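Local atomic coordinates of Exo beta-1,2-glucooligosaccharide sophorohydrolase (non-reducing end) (Parabacteroides distasonis ATCC 8503, PDB entry 5Z06), a protein that hydrolyses linear beta-1,2-glucan and beta-1,2-glucooligosaccharides from the non-reducing end as an exo-type periplasmic enzyme, releasing sophorose. Residues A[425-430]-A[475-480]. Sequence-based numbering, arbitrary orientation.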
ATOM      1  N   ASN A 425     -26.772  13.675  -8.893  1.00 29.02           N
ATOM      2  CA  ASN A 425     -26.333  14.667  -9.872  1.00 31.86           C
ATOM      3  C   ASN A 425     -24.923  14.397 -10.413  1.00 33.18           C
ATOM      4  O   ASN A 425     -24.698  14.443 -11.633  1.00 31.59           O
ATOM      5  CB  ASN A 425     -26.490  16.095  -9.307  1.00 34.70           C
ATOM      6  CG  ASN A 425     -27.920  16.585  -9.416  1.00 40.52           C
ATOM      7  OD1 ASN A 425     -28.516  16.520 -10.490  1.00 47.79           O
ATOM      8  ND2 ASN A 425     -28.494  17.038  -8.313  1.00 46.44           N
ATOM      9  N   LEU A 426     -23.988  14.088  -9.513  1.00 32.42           N
ATOM     10  CA  LEU A 426     -22.660  13.637  -9.920  1.00 33.13           C
ATOM     11  C   LEU A 426     -22.752  12.436 -10.864  1.00 31.43           C
ATOM     12  O   LEU A 426     -22.152  12.432 -11.948  1.00 31.07           O
ATOM     13  CB  LEU A 426     -21.824  13.284  -8.692  1.00 34.61           C
ATOM     14  CG  LEU A 426     -21.218  14.473  -7.951  1.00 33.93           C
ATOM     15  CD1 LEU A 426     -20.783  14.047  -6.559  1.00 34.81           C
ATOM     16  CD2 LEU A 426     -20.028  15.040  -8.704  1.00 35.95           C
ATOM     17  N   TRP A 427     -23.531  11.442 -10.445  1.00 28.34           N
ATOM     18  CA  TRP A 427     -23.762  10.230 -11.226  1.00 28.91           C
ATOM     19  C   TRP A 427     -24.391  10.491 -12.613  1.00 30.50           C
ATOM     20  O   TRP A 427     -23.878  10.016 -13.622  1.00 28.80           O
ATOM     21  CB  TRP A 427     -24.631   9.279 -10.424  1.00 27.75           C
ATOM     22  CG  TRP A 427     -25.316   8.191 -11.162  1.00 27.67           C
ATOM     23  CD1 TRP A 427     -26.656   7.985 -11.211  1.00 26.40           C
ATOM     24  CD2 TRP A 427     -24.714   7.131 -11.914  1.00 27.30           C
ATOM     25  NE1 TRP A 427     -26.930   6.854 -11.924  1.00 27.18           N
ATOM     26  CE2 TRP A 427     -25.760   6.313 -12.382  1.00 27.70           C
ATOM     27  CE3 TRP A 427     -23.408   6.790 -12.229  1.00 27.35           C
ATOM     28  CZ2 TRP A 427     -25.537   5.181 -13.165  1.00 27.91           C
ATOM     29  CZ3 TRP A 427     -23.181   5.662 -13.002  1.00 27.06           C
ATOM     30  CH2 TRP A 427     -24.239   4.877 -13.469  1.00 27.77           C
ATOM     31  N   LYS A 428     -25.488  11.234 -12.642  1.00 31.57           N
ATOM     32  CA  LYS A 428     -26.161  11.546 -13.907  1.00 36.13           C
ATOM     33  C   LYS A 428     -25.252  12.261 -14.874  1.00 34.48           C
ATOM     34  O   LYS A 428     -25.378  12.083 -16.086  1.00 33.96           O
ATOM     35  CB  LYS A 428     -27.399  12.416 -13.689  1.00 40.66           C
ATOM     36  CG  LYS A 428     -28.617  11.639 -13.226  1.00 49.07           C
ATOM     37  CD  LYS A 428     -29.608  12.520 -12.469  1.00 53.88           C
ATOM     38  CE  LYS A 428     -30.911  11.779 -12.192  1.00 55.35           C
ATOM     39  NZ  LYS A 428     -31.641  12.463 -11.090  1.00 57.99           N
ATOM     40  N   ASN A 429     -24.351  13.080 -14.336  1.00 33.14           N
ATOM     41  CA  ASN A 429     -23.494  13.900 -15.180  1.00 34.22           C
ATOM     42  C   ASN A 429     -22.203  13.267 -15.625  1.00 28.94           C
ATOM     43  O   ASN A 429     -21.467  13.908 -16.360  1.00 29.57           O
ATOM     44  CB  ASN A 429     -23.266  15.278 -14.536  1.00 36.00           C
ATOM     45  CG  ASN A 429     -24.536  16.086 -14.508  1.00 36.97           C
ATOM     46  OD1 ASN A 429     -25.298  16.066 -15.470  1.00 42.24           O
ATOM     47  ND2 ASN A 429     -24.793  16.755 -13.410  1.00 38.05           N
ATOM     48  N   VAL A 430     -21.933  12.022 -15.247  1.00 28.73           N
ATOM     49  CA  VAL A 430     -20.778  11.330 -15.816  1.00 28.17           C
ATOM     50  C   VAL A 430     -21.128  11.015 -17.268  1.00 28.19           C
ATOM     51  O   VAL A 430     -21.982  10.157 -17.554  1.00 28.49           O
ATOM     52  CB  VAL A 430     -20.408  10.015 -15.102  1.00 27.58           C
ATOM     53  CG1 VAL A 430     -19.191   9.398 -15.778  1.00 26.18           C
ATOM     54  CG2 VAL A 430     -20.119  10.244 -13.638  1.00 26.52           C
ATOM     55  N   MET A 475     -25.447   1.768 -17.376  1.00 28.41           N
ATOM     56  CA  MET A 475     -26.465   2.128 -16.375  1.00 27.99           C
ATOM     57  C   MET A 475     -26.686   3.607 -16.296  1.00 27.95           C
ATOM     58  O   MET A 475     -27.697   4.042 -15.762  1.00 28.75           O
ATOM     59  CB  MET A 475     -26.040   1.640 -15.000  1.00 27.35           C
ATOM     60  CG  MET A 475     -25.903   0.129 -14.914  1.00 27.09           C
ATOM     61  SD  MET A 475     -24.779  -0.338 -13.582  1.00 28.08           S
ATOM     62  CE  MET A 475     -24.968  -2.121 -13.676  1.00 26.38           C
ATOM     63  N   GLY A 476     -25.728   4.391 -16.785  1.00 30.04           N
ATOM     64  CA  GLY A 476     -25.824   5.847 -16.774  1.00 30.90           C
ATOM     65  C   GLY A 476     -27.160   6.256 -17.364  1.00 32.18           C
ATOM     66  O   GLY A 476     -27.462   5.872 -18.486  1.00 31.88           O
ATOM     67  N   PRO A 477     -27.980   7.000 -16.601  1.00 33.43           N
ATOM     68  CA  PRO A 477     -29.336   7.274 -17.055  1.00 33.01           C
ATOM     69  C   PRO A 477     -29.415   8.351 -18.131  1.00 33.92           C
ATOM     70  O   PRO A 477     -30.332   8.334 -18.942  1.00 39.31           O
ATOM     71  CB  PRO A 477     -30.031   7.738 -15.772  1.00 32.19           C
ATOM     72  CG  PRO A 477     -28.939   8.428 -15.026  1.00 33.20           C
ATOM     73  CD  PRO A 477     -27.735   7.557 -15.256  1.00 33.65           C
ATOM     74  N   LYS A 478     -28.484   9.291 -18.129  1.00 35.65           N
ATOM     75  CA  LYS A 478     -28.500  10.375 -19.097  1.00 37.71           C
ATOM     76  C   LYS A 478     -27.507  10.141 -20.250  1.00 35.58           C
ATOM     77  O   LYS A 478     -27.830  10.353 -21.409  1.00 36.10           O
ATOM     78  CB  LYS A 478     -28.190  11.689 -18.395  1.00 41.91           C
ATOM     79  CG  LYS A 478     -28.280  12.887 -19.311  1.00 46.83           C
ATOM     80  CD  LYS A 478     -28.256  14.175 -18.520  1.00 54.25           C
ATOM     81  CE  LYS A 478     -28.450  15.336 -19.474  1.00 56.80           C
ATOM     82  NZ  LYS A 478     -28.338  16.579 -18.688  1.00 60.78           N
ATOM     83  N   TYR A 479     -26.291   9.738 -19.922  1.00 34.44           N
ATOM     84  CA  TYR A 479     -25.219   9.644 -20.906  1.00 33.27           C
ATOM     85  C   TYR A 479     -24.781   8.212 -21.055  1.00 31.16           C
ATOM     86  O   TYR A 479     -23.607   7.950 -21.261  1.00 33.11           O
ATOM     87  CB  TYR A 479     -24.052  10.501 -20.479  1.00 33.44           C
ATOM     88  CG  TYR A 479     -24.371  11.970 -20.395  1.00 35.06           C
ATOM     89  CD1 TYR A 479     -24.548  12.721 -21.557  1.00 34.39           C
ATOM     90  CD2 TYR A 479     -24.470  12.615 -19.159  1.00 32.91           C
ATOM     91  CE1 TYR A 479     -24.824  14.072 -21.493  1.00 35.46           C
ATOM     92  CE2 TYR A 479     -24.742  13.966 -19.073  1.00 33.01           C
ATOM     93  CZ  TYR A 479     -24.924  14.691 -20.244  1.00 36.45           C
ATOM     94  OH  TYR A 479     -25.195  16.031 -20.188  1.00 37.45           O
ATOM     95  N   GLY A 480     -25.747   7.299 -20.962  1.00 29.76           N
ATOM     96  CA  GLY A 480     -25.492   5.904 -21.054  1.00 29.19           C
ATOM     97  C   GLY A 480     -25.018   5.547 -22.432  1.00 31.56           C
ATOM     98  O   GLY A 480     -25.206   6.293 -23.393  1.00 32.75           O
TER
HETATM   99  O   HOH W   1     -25.806   9.787 -16.993  1.00 31.04           O
HETATM  100  O   HOH W   2     -23.875  17.310 -17.893  1.00 38.43           O
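The pyrrolidine of Pro-477 lies obliquely to the indole of Trp-427, its CD 3.5 Å from NE1, and further round the six-membered ring the main chain takes over, with Gly-476 N 3.7 Å from Trp-427 CH2. CB of Met-475 comes within 4.0 Å of Trp-427 CH2 and CZ2. CG of Trp-427 is anti to the backbone N (chi1 162°), and the six-membered ring reaches toward 475-480, while NE1 hydrogen-bonds to Asp-692 outside the two segments. His-690 and Trp-432 also meet this indole, their planes turned steeply against it.

At the edge of the Tyr-479 ring, near its plane, sits Lys-428 O, 3.2 Å from CD2 of Tyr-479, followed by Asn-429 CA near CE2. One face is covered toward its rim by CG of Lys-478, the preceding residue.

The C-terminal turn of helix 414-428, with Lys-428 in it, here meets the loop where Gly-476 leaves helical geometry after helix 467-475. Both lie in the helical domain, whose (alpha/alpha)6-barrel fold is consistent with the six-hairpin clan to which this family is assigned, and helix 691-702 packs against Met-475 and Pro-477 beside them.

No direct hydrogen bond joins the segments; two waters do the bridging. The first donates to Lys-428 O at a short 2.5 Å and accepts from Lys-478 N at 3.0 Å. The second donates to Asn-429 OD1 and lies 2.9 Å from Tyr-479 OH, to which it is also hydrogen-bonded. On the exposed side, the aliphatic stem of Lys-428 crosses Pro-477 at about a right angle, CG to CG 3.7 Å, before its extended chain leads its end away from the 475-480 loop.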